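Local coordinates for chitinase (PDB 4TXG), which probably hydrolyses the glycosidic bonds of chitin, as a family 18 glycoside hydrolase that also carries a carbohydrate-binding module, at residues Leu183-Tyr188 and Gly245-Ile250; Ala189-Asp194 and Ile250-Trp255; Gly308-Phe313 and Thr367-Ala372. One frame throughout, in Å; residues are numbered along the deposited sequence.

Contact 1. Residues Leu183-Tyr188 and Gly245-Ile250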
loop_
_atom_site.group_PDB
_atom_site.type_symbol
_atom_site.label_atom_id
_atom_site.label_comp_id
_atom_site.label_asym_id
_atom_site.label_seq_id
_atom_site.Cartn_x
_atom_site.Cartn_y
_atom_site.Cartn_z
ATOM N N LEU A 183 -8.497 2.042 17.044
ATOM C CA LEU A 183 -8.371 1.882 15.591
ATOM C C LEU A 183 -9.481 2.597 14.820
ATOM O O LEU A 183 -10.503 2.984 15.392
ATOM C CB LEU A 183 -8.407 0.392 15.206
ATOM C CG LEU A 183 -7.386 -0.590 15.760
ATOM C CD1 LEU A 183 -7.676 -1.970 15.241
ATOM C CD2 LEU A 183 -5.987 -0.172 15.353
ATOM N N THR A 184 -9.293 2.762 13.516
ATOM C CA THR A 184 -10.381 3.269 12.684
ATOM C C THR A 184 -10.864 2.229 11.665
ATOM O O THR A 184 -12.044 2.222 11.291
ATOM C CB THR A 184 -9.979 4.557 11.932
ATOM O OG1 THR A 184 -8.894 4.284 11.033
ATOM C CG2 THR A 184 -9.574 5.656 12.920
ATOM N N HIS A 185 -9.948 1.368 11.218
ATOM C CA HIS A 185 -10.236 0.336 10.220
ATOM C C HIS A 185 -9.510 -0.964 10.558
ATOM O O HIS A 185 -8.381 -0.948 11.046
ATOM C CB HIS A 185 -9.800 0.763 8.812
ATOM C CG HIS A 185 -10.459 2.009 8.305
ATOM N ND1 HIS A 185 -10.147 3.264 8.781
ATOM C CD2 HIS A 185 -11.381 2.197 7.331
ATOM C CE1 HIS A 185 -10.870 4.169 8.144
ATOM N NE2 HIS A 185 -11.622 3.549 7.255
ATOM N N ILE A 186 -10.160 -2.084 10.270
ATOM C CA ILE A 186 -9.532 -3.400 10.384
ATOM C C ILE A 186 -9.647 -4.129 9.058
ATOM O O ILE A 186 -10.742 -4.260 8.510
ATOM C CB ILE A 186 -10.191 -4.256 11.465
ATOM C CG1 ILE A 186 -10.098 -3.570 12.832
ATOM C CG2 ILE A 186 -9.581 -5.671 11.482
ATOM C CD1 ILE A 186 -11.119 -4.120 13.840
ATOM N N ASN A 187 -8.513 -4.597 8.555
ATOM C CA ASN A 187 -8.471 -5.384 7.329
ATOM C C ASN A 187 -8.291 -6.853 7.670
ATOM O O ASN A 187 -7.321 -7.219 8.330
ATOM C CB ASN A 187 -7.317 -4.942 6.431
ATOM C CG ASN A 187 -7.533 -3.580 5.800
ATOM O OD1 ASN A 187 -8.643 -3.058 5.765
ATOM N ND2 ASN A 187 -6.452 -3.007 5.276
ATOM N N TYR A 188 -9.205 -7.697 7.203
ATOM C CA TYR A 188 -9.101 -9.131 7.438
ATOM C C TYR A 188 -8.294 -9.805 6.337
ATOM O O TYR A 188 -8.654 -9.720 5.159
ATOM C CB TYR A 188 -10.501 -9.746 7.514
ATOM C CG TYR A 188 -10.531 -11.232 7.778
ATOM C CD1 TYR A 188 -10.377 -12.156 6.743
ATOM C CD2 TYR A 188 -10.738 -11.713 9.068
ATOM C CE1 TYR A 188 -10.431 -13.530 6.988
ATOM C CE2 TYR A 188 -10.778 -13.067 9.323
ATOM C CZ TYR A 188 -10.627 -13.971 8.284
ATOM O OH TYR A 188 -10.687 -15.320 8.548
ATOM N N GLY A 245 -18.221 2.998 14.730
ATOM C CA GLY A 245 -17.494 3.824 13.792
ATOM C C GLY A 245 -16.365 3.074 13.123
ATOM O O GLY A 245 -15.892 3.481 12.059
ATOM N N VAL A 246 -15.939 1.970 13.732
ATOM C CA VAL A 246 -14.809 1.210 13.203
ATOM C C VAL A 246 -15.237 0.427 11.966
ATOM O O VAL A 246 -16.248 -0.272 11.990
ATOM C CB VAL A 246 -14.228 0.254 14.267
ATOM C CG1 VAL A 246 -13.129 -0.624 13.660
ATOM C CG2 VAL A 246 -13.689 1.054 15.442
ATOM N N LYS A 247 -14.467 0.556 10.886
ATOM C CA LYS A 247 -14.772 -0.140 9.634
ATOM C C LYS A 247 -14.068 -1.492 9.553
ATOM O O LYS A 247 -12.949 -1.635 10.038
ATOM C CB LYS A 247 -14.354 0.721 8.434
ATOM C CG LYS A 247 -14.983 2.108 8.418
ATOM C CD LYS A 247 -16.484 2.000 8.125
ATOM C CE LYS A 247 -17.241 3.240 8.576
ATOM N NZ LYS A 247 -16.616 4.468 8.053
ATOM N N THR A 248 -14.715 -2.480 8.940
ATOM C CA THR A 248 -13.995 -3.698 8.567
ATOM C C THR A 248 -13.983 -3.875 7.052
ATOM O O THR A 248 -14.975 -3.606 6.366
ATOM C CB THR A 248 -14.591 -4.960 9.233
ATOM O OG1 THR A 248 -15.986 -5.079 8.916
ATOM C CG2 THR A 248 -14.413 -4.885 10.743
ATOM N N LEU A 249 -12.834 -4.301 6.532
ATOM C CA LEU A 249 -12.690 -4.552 5.107
ATOM C C LEU A 249 -12.099 -5.939 4.892
ATOM O O LEU A 249 -11.281 -6.403 5.689
ATOM C CB LEU A 249 -11.801 -3.491 4.438
ATOM C CG LEU A 249 -12.388 -2.068 4.419
ATOM C CD1 LEU A 249 -11.925 -1.283 5.638
ATOM C CD2 LEU A 249 -12.018 -1.341 3.139
ATOM N N ILE A 250 -12.527 -6.600 3.826
ATOM C CA ILE A 250 -11.965 -7.901 3.484
ATOM C C ILE A 250 -10.785 -7.704 2.521
ATOM O O ILE A 250 -10.932 -7.112 1.443
ATOM C CB ILE A 250 -13.059 -8.845 2.893
ATOM C CG1 ILE A 250 -12.463 -10.215 2.538
ATOM C CG2 ILE A 250 -13.798 -8.201 1.694
ATOM C CD1 ILE A 250 -11.887 -10.974 3.757
HETATM O O HOH W 1 -13.251 4.838 11.004
#

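Contact 2. Residues Ala189-Asp194 and Ile250-Trp255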
loop_
_atom_site.group_PDB
_atom_site.type_symbol
_atom_site.label_atom_id
_atom_site.label_comp_id
_atom_site.label_asym_id
_atom_site.label_seq_id
_atom_site.Cartn_x
_atom_site.Cartn_y
_atom_site.Cartn_z
ATOM N N ALA A 189 -7.232 -10.502 6.733
ATOM C CA ALA A 189 -6.316 -11.162 5.794
ATOM C C ALA A 189 -6.365 -12.680 5.941
ATOM O O ALA A 189 -6.147 -13.175 7.044
ATOM C CB ALA A 189 -4.882 -10.657 6.039
ATOM N N PHE A 190 -6.628 -13.452 4.879
ATOM C CA PHE A 190 -6.911 -13.006 3.508
ATOM C C PHE A 190 -8.066 -13.776 2.892
ATOM O O PHE A 190 -8.216 -14.979 3.137
ATOM C CB PHE A 190 -5.712 -13.235 2.579
ATOM C CG PHE A 190 -4.608 -12.241 2.727
ATOM C CD1 PHE A 190 -4.783 -10.932 2.316
ATOM C CD2 PHE A 190 -3.378 -12.635 3.224
ATOM C CE1 PHE A 190 -3.745 -10.024 2.432
ATOM C CE2 PHE A 190 -2.339 -11.734 3.345
ATOM C CZ PHE A 190 -2.531 -10.428 2.945
ATOM N N ALA A 191 -8.841 -13.105 2.045
ATOM C CA ALA A 191 -9.639 -13.808 1.048
ATOM C C ALA A 191 -8.769 -14.049 -0.193
ATOM O O ALA A 191 -7.691 -13.465 -0.332
ATOM C CB ALA A 191 -10.897 -13.016 0.684
ATOM N N HIS A 192 -9.228 -14.918 -1.084
ATOM C CA HIS A 192 -8.518 -15.159 -2.332
ATOM C C HIS A 192 -9.516 -15.169 -3.478
ATOM O O HIS A 192 -10.723 -15.104 -3.256
ATOM C CB HIS A 192 -7.752 -16.484 -2.285
ATOM C CG HIS A 192 -8.630 -17.680 -2.093
ATOM N ND1 HIS A 192 -8.924 -18.198 -0.850
ATOM C CD2 HIS A 192 -9.272 -18.469 -2.992
ATOM C CE1 HIS A 192 -9.720 -19.247 -0.987
ATOM N NE2 HIS A 192 -9.938 -19.436 -2.278
ATOM N N VAL A 193 -8.995 -15.225 -4.697
ATOM C CA VAL A 193 -9.813 -15.388 -5.889
ATOM C C VAL A 193 -9.897 -16.872 -6.205
ATOM O O VAL A 193 -8.870 -17.507 -6.461
ATOM C CB VAL A 193 -9.212 -14.632 -7.080
ATOM C CG1 VAL A 193 -10.062 -14.853 -8.339
ATOM C CG2 VAL A 193 -9.092 -13.159 -6.742
ATOM N N ASP A 194 -11.095 -17.448 -6.169
ATOM C CA ASP A 194 -11.170 -18.897 -6.304
ATOM C C ASP A 194 -11.250 -19.310 -7.777
ATOM O O ASP A 194 -11.144 -18.473 -8.671
ATOM C CB ASP A 194 -12.334 -19.491 -5.474
ATOM C CG ASP A 194 -13.728 -19.174 -6.016
ATOM O OD1 ASP A 194 -13.903 -18.781 -7.186
ATOM O OD2 ASP A 194 -14.689 -19.368 -5.239
ATOM N N ILE A 250 -12.527 -6.600 3.826
ATOM C CA ILE A 250 -11.965 -7.901 3.484
ATOM C C ILE A 250 -10.785 -7.704 2.521
ATOM O O ILE A 250 -10.932 -7.112 1.443
ATOM C CB ILE A 250 -13.059 -8.845 2.893
ATOM C CG1 ILE A 250 -12.463 -10.215 2.538
ATOM C CG2 ILE A 250 -13.798 -8.201 1.694
ATOM C CD1 ILE A 250 -11.887 -10.974 3.757
ATOM N N SER A 251 -9.599 -8.154 2.932
ATOM C CA SER A 251 -8.432 -8.052 2.058
ATOM C C SER A 251 -8.318 -9.296 1.191
ATOM O O SER A 251 -8.460 -10.417 1.675
ATOM C CB SER A 251 -7.147 -7.853 2.855
ATOM O OG SER A 251 -7.229 -6.691 3.643
ATOM N N VAL A 252 -8.051 -9.084 -0.092
ATOM C CA VAL A 252 -8.030 -10.176 -1.052
ATOM C C VAL A 252 -6.649 -10.267 -1.697
ATOM O O VAL A 252 -6.161 -9.287 -2.250
ATOM C CB VAL A 252 -9.093 -9.979 -2.153
ATOM C CG1 VAL A 252 -9.198 -11.239 -3.035
ATOM C CG2 VAL A 252 -10.443 -9.617 -1.536
ATOM N N GLY A 253 -6.018 -11.436 -1.605
ATOM C CA GLY A 253 -4.720 -11.640 -2.232
ATOM C C GLY A 253 -3.578 -11.832 -1.246
ATOM O O GLY A 253 -3.543 -12.809 -0.494
ATOM N N GLY A 254 -2.637 -10.897 -1.254
ATOM C CA GLY A 254 -1.419 -11.046 -0.481
ATOM C C GLY A 254 -0.369 -11.781 -1.288
ATOM O O GLY A 254 -0.626 -12.186 -2.417
ATOM N N TRP A 255 0.808 -11.980 -0.701
ATOM C CA TRP A 255 1.932 -12.559 -1.434
ATOM C C TRP A 255 1.656 -14.005 -1.851
ATOM O O TRP A 255 1.917 -14.387 -2.991
ATOM C CB TRP A 255 3.211 -12.478 -0.593
ATOM C CG TRP A 255 4.488 -12.904 -1.311
ATOM C CD1 TRP A 255 5.315 -13.937 -0.962
ATOM C CD2 TRP A 255 5.077 -12.299 -2.475
ATOM N NE1 TRP A 255 6.371 -14.016 -1.834
ATOM C CE2 TRP A 255 6.253 -13.025 -2.770
ATOM C CE3 TRP A 255 4.723 -11.226 -3.298
ATOM C CZ2 TRP A 255 7.081 -12.701 -3.848
ATOM C CZ3 TRP A 255 5.546 -10.908 -4.375
ATOM C CH2 TRP A 255 6.708 -11.650 -4.640
#

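Contact 3. Residues Gly308-Phe313 and Thr367-Ala372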
loop_
_atom_site.group_PDB
_atom_site.type_symbol
_atom_site.label_atom_id
_atom_site.label_comp_id
_atom_site.label_asym_id
_atom_site.label_seq_id
_atom_site.Cartn_x
_atom_site.Cartn_y
_atom_site.Cartn_z
ATOM N N GLY A 308 -16.174 -2.774 3.229
ATOM C CA GLY A 308 -15.392 -2.530 2.033
ATOM C C GLY A 308 -14.532 -3.704 1.642
ATOM O O GLY A 308 -14.460 -4.701 2.359
ATOM N N VAL A 309 -13.883 -3.567 0.493
ATOM C CA VAL A 309 -12.953 -4.572 -0.019
ATOM C C VAL A 309 -11.584 -3.928 -0.179
ATOM O O VAL A 309 -11.481 -2.804 -0.679
ATOM C CB VAL A 309 -13.432 -5.138 -1.379
ATOM C CG1 VAL A 309 -12.442 -6.150 -1.930
ATOM C CG2 VAL A 309 -14.783 -5.787 -1.217
ATOM N N ASP A 310 -10.547 -4.641 0.257
ATOM C CA ASP A 310 -9.169 -4.185 0.149
ATOM C C ASP A 310 -8.457 -5.095 -0.849
ATOM O O ASP A 310 -8.287 -6.286 -0.608
ATOM C CB ASP A 310 -8.498 -4.221 1.527
ATOM C CG ASP A 310 -7.031 -3.840 1.486
ATOM O OD1 ASP A 310 -6.721 -2.691 1.092
ATOM O OD2 ASP A 310 -6.199 -4.691 1.878
ATOM N N ILE A 311 -8.088 -4.550 -1.999
ATOM C CA ILE A 311 -7.463 -5.355 -3.039
ATOM C C ILE A 311 -5.956 -5.399 -2.825
ATOM O O ILE A 311 -5.293 -4.371 -2.887
ATOM C CB ILE A 311 -7.773 -4.788 -4.443
ATOM C CG1 ILE A 311 -9.281 -4.778 -4.683
ATOM C CG2 ILE A 311 -7.019 -5.577 -5.521
ATOM C CD1 ILE A 311 -9.932 -6.186 -4.669
ATOM N N ASP A 312 -5.426 -6.586 -2.557
ATOM C CA ASP A 312 -4.001 -6.763 -2.299
ATOM C C ASP A 312 -3.392 -7.651 -3.391
ATOM O O ASP A 312 -2.931 -8.765 -3.139
ATOM C CB ASP A 312 -3.791 -7.360 -0.911
ATOM C CG ASP A 312 -2.336 -7.346 -0.481
ATOM O OD1 ASP A 312 -1.460 -6.920 -1.277
ATOM O OD2 ASP A 312 -2.064 -7.768 0.660
ATOM N N PHE A 313 -3.434 -7.131 -4.609
ATOM C CA PHE A 313 -2.942 -7.804 -5.809
ATOM C C PHE A 313 -1.432 -7.576 -5.906
ATOM O O PHE A 313 -0.989 -6.459 -6.184
ATOM C CB PHE A 313 -3.729 -7.237 -7.012
ATOM C CG PHE A 313 -3.419 -7.840 -8.374
ATOM C CD1 PHE A 313 -2.317 -8.659 -8.616
ATOM C CD2 PHE A 313 -4.256 -7.532 -9.441
ATOM C CE1 PHE A 313 -2.065 -9.164 -9.897
ATOM C CE2 PHE A 313 -4.024 -8.044 -10.720
ATOM C CZ PHE A 313 -2.920 -8.854 -10.948
ATOM N N THR A 367 -10.432 -0.171 -1.153
ATOM C CA THR A 367 -9.071 0.241 -0.885
ATOM C C THR A 367 -8.114 -0.740 -1.558
ATOM O O THR A 367 -8.529 -1.768 -2.093
ATOM C CB THR A 367 -8.802 0.330 0.633
ATOM O OG1 THR A 367 -8.841 -0.975 1.226
ATOM C CG2 THR A 367 -9.871 1.205 1.300
ATOM N N ALA A 368 -6.830 -0.405 -1.555
ATOM C CA ALA A 368 -5.840 -1.319 -2.088
ATOM C C ALA A 368 -4.556 -1.217 -1.303
ATOM O O ALA A 368 -4.163 -0.138 -0.877
ATOM C CB ALA A 368 -5.579 -1.036 -3.578
ATOM N N ALA A 369 -3.931 -2.366 -1.092
ATOM C CA ALA A 369 -2.565 -2.419 -0.586
ATOM C C ALA A 369 -1.659 -2.300 -1.800
ATOM O O ALA A 369 -1.722 -3.136 -2.717
ATOM C CB ALA A 369 -2.318 -3.711 0.167
ATOM N N VAL A 370 -0.840 -1.251 -1.817
ATOM C CA VAL A 370 -0.115 -0.852 -3.017
ATOM C C VAL A 370 1.386 -0.809 -2.721
ATOM O O VAL A 370 1.791 -0.549 -1.587
ATOM C CB VAL A 370 -0.612 0.526 -3.542
ATOM C CG1 VAL A 370 -2.080 0.451 -3.956
ATOM C CG2 VAL A 370 -0.417 1.621 -2.492
ATOM N N PRO A 371 2.217 -1.096 -3.733
ATOM C CA PRO A 371 3.649 -1.225 -3.454
ATOM C C PRO A 371 4.337 0.113 -3.163
ATOM O O PRO A 371 3.957 1.151 -3.709
ATOM C CB PRO A 371 4.203 -1.864 -4.740
ATOM C CG PRO A 371 3.222 -1.478 -5.810
ATOM C CD PRO A 371 1.876 -1.459 -5.121
ATOM N N ALA A 372 5.336 0.083 -2.286
ATOM C CA ALA A 372 6.182 1.262 -2.070
ATOM C C ALA A 372 7.392 1.247 -3.005
ATOM O O ALA A 372 8.021 2.283 -3.243
ATOM C CB ALA A 372 6.651 1.332 -0.607
HETATM O O HOH W 2 -3.748 -4.116 -5.140
HETATM O O HOH W 3 -0.807 -4.051 -5.033
#

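Contact 1. Residues Leu183-Tyr188 and Gly245-Ile250
His185 and Lys247 stand side by side on neighbouring parallel strands, and their side chains point the same way. CD2 of the imidazole comes closest, 3.5 Å from CB of Lys247, with the lysine CG lying beside the CD2-NE2 bond. Farther up the same face, CD1 of Leu249 meets the His185 ring at its edge, in the plane, 3.9 Å from CD2 of His185. The next pair repeats the pattern, Asn187 OD1 resting 3.5 Å from Leu249 CB. Ile186, Tyr188, Thr248 and Ile250 take the other face. There, CG1 of Ile250 is anti to the backbone N (chi1 -180°), and its CD1 reaches across to within 3.5 Å of Tyr188 CD1, the two side chains meeting at a slant.

Four backbone bonds hold the strands in step. Lys247 N donates to Thr184 O at 3.0 Å, Ile186 N to Lys247 O at 2.8 Å, Leu249 N to Ile186 O and Tyr188 N to Leu249 O. Near the N-terminal end of the pairing a water bridges Thr184 O and Gly245 O.

The second shell fixes the polar groups. Thr184 OG1 and His185 ND1 are hydrogen-bonded at 2.8 Å, while NE2 of His185 is bonded to Glu146, so both ring nitrogens are held and the rotation of the imidazole is set. Thr248 OG1 bonds to Lys240, in the helix 231-242 that links the two strands, and Phe233 of that helix meets the Tyr188 ring edge-to-face. His185, Asn187 and Leu249 look inward towards other strands, the outer face towards helices: two adjacent staves of a parallel (beta/alpha)8 TIM barrel joined by a beta-alpha-beta crossover.

Contact 2. Residues Ala189-Asp194 and Ile250-Trp255
Ser251 O takes the N-H of Ala191 at 2.7 Å, nearly in line with the carbonyl, and has the CA of Phe190 beside it. The Phe190 ring also brings its edge to this oxygen, in plane. One step on, Gly253 N donates to Ala191 O at 2.9 Å, and the pairing ends as the strands splay apart, 52° between their directions.

Phe190, which follows a cis peptide bond, swings its ring across the start of Gly253-Gly254. Gly253 O sits over one face, towards the rim, 3.4 Å from CG of Phe190. Gly254 CA shares that face in a CH-pi contact, 4.0 Å from the ring centroid, while Ala189 CB covers the centre of the opposite face. Having no side chain, Gly254 can come this close.

On the far side of the sheet Ala191 CB nests against Ile250 CG1 at 3.7 Å, and Val193 meets Val252 at about a right angle. Phe293 of helix 287-304 packs on Val193 and Val252, Leu199 of the short strand 199-200 touches Ala191 and Val252, and strand 308-312 flanks the other edge of 250-253.

Contact 3. Residues Gly308-Phe313 and Thr367-Ala372
Segments Gly308-Phe313 and Thr367-Ala372 run parallel, with Thr367 N bonded to Val309 O, Ile311 N to Thr367 O, and Ala369 N to Ile311 O; the last is the least straight, 143° at the hydrogen. Asp310 and Thr367 cross at about a right angle on one face. The hydroxyl OG1 of Thr367 donates to Asp310 OD1 at 2.7 Å, meeting the carboxylate on its anti side, 19° out of its plane. Tyr159 and Ser251 hold the other oxygen, OD2, so three side chains grip this buried carboxylate.

Gly308-Phe313 with Glu314 spells the D-G-x-D-x-D-x-E signature of family 18 after its first Asp, on a strand whose end carries the acidic cluster used for hydrolysis in relatives. Asp312, its CG anti to the backbone N (chi1 -170°), lies across the methyl of Ala369, with OD1 3.6 Å from Ala369 CB. On the reverse face Ala368 CB comes within 3.4 Å of Ile311 O and lies 4.4 Å from Ile311 CB, while Phe293 of helix 287-304 packs on Ile311. Where the two chains part, water bridges them. One molecule accepts from Phe313 N at 3.1 Å and sits 2.7 Å from Ile311 O, which also accepts Ala369 N; a second lies 2.7 Å from both Phe313 O and Ala369 O.

In the fold
Contacts 1 and 2 are successive stretches of one strand pair, 185-193 with 247-253, sharing Ile250 with centres 15 Å apart. Contact 3 lies two pairs on round the barrel, 308-312 with 365-371. Between them, probable hydrogen bonds from Asp310 N to Ile250 O and Asp312 N to Val252 O, both 2.8 Å, join strand 247-253 to 308-312. Contact 2 lies nearer contact 3, about 10 Å between centres, against 13 Å from contact 1. At the C-terminal strand ends the ring of Phe190 packs its CE1 3.3 Å from Asp312 OD2, placing contact 2 beside the acidic signature of the presumed active site. A cesium ion lies about 5 Å from the side chain of Asp312.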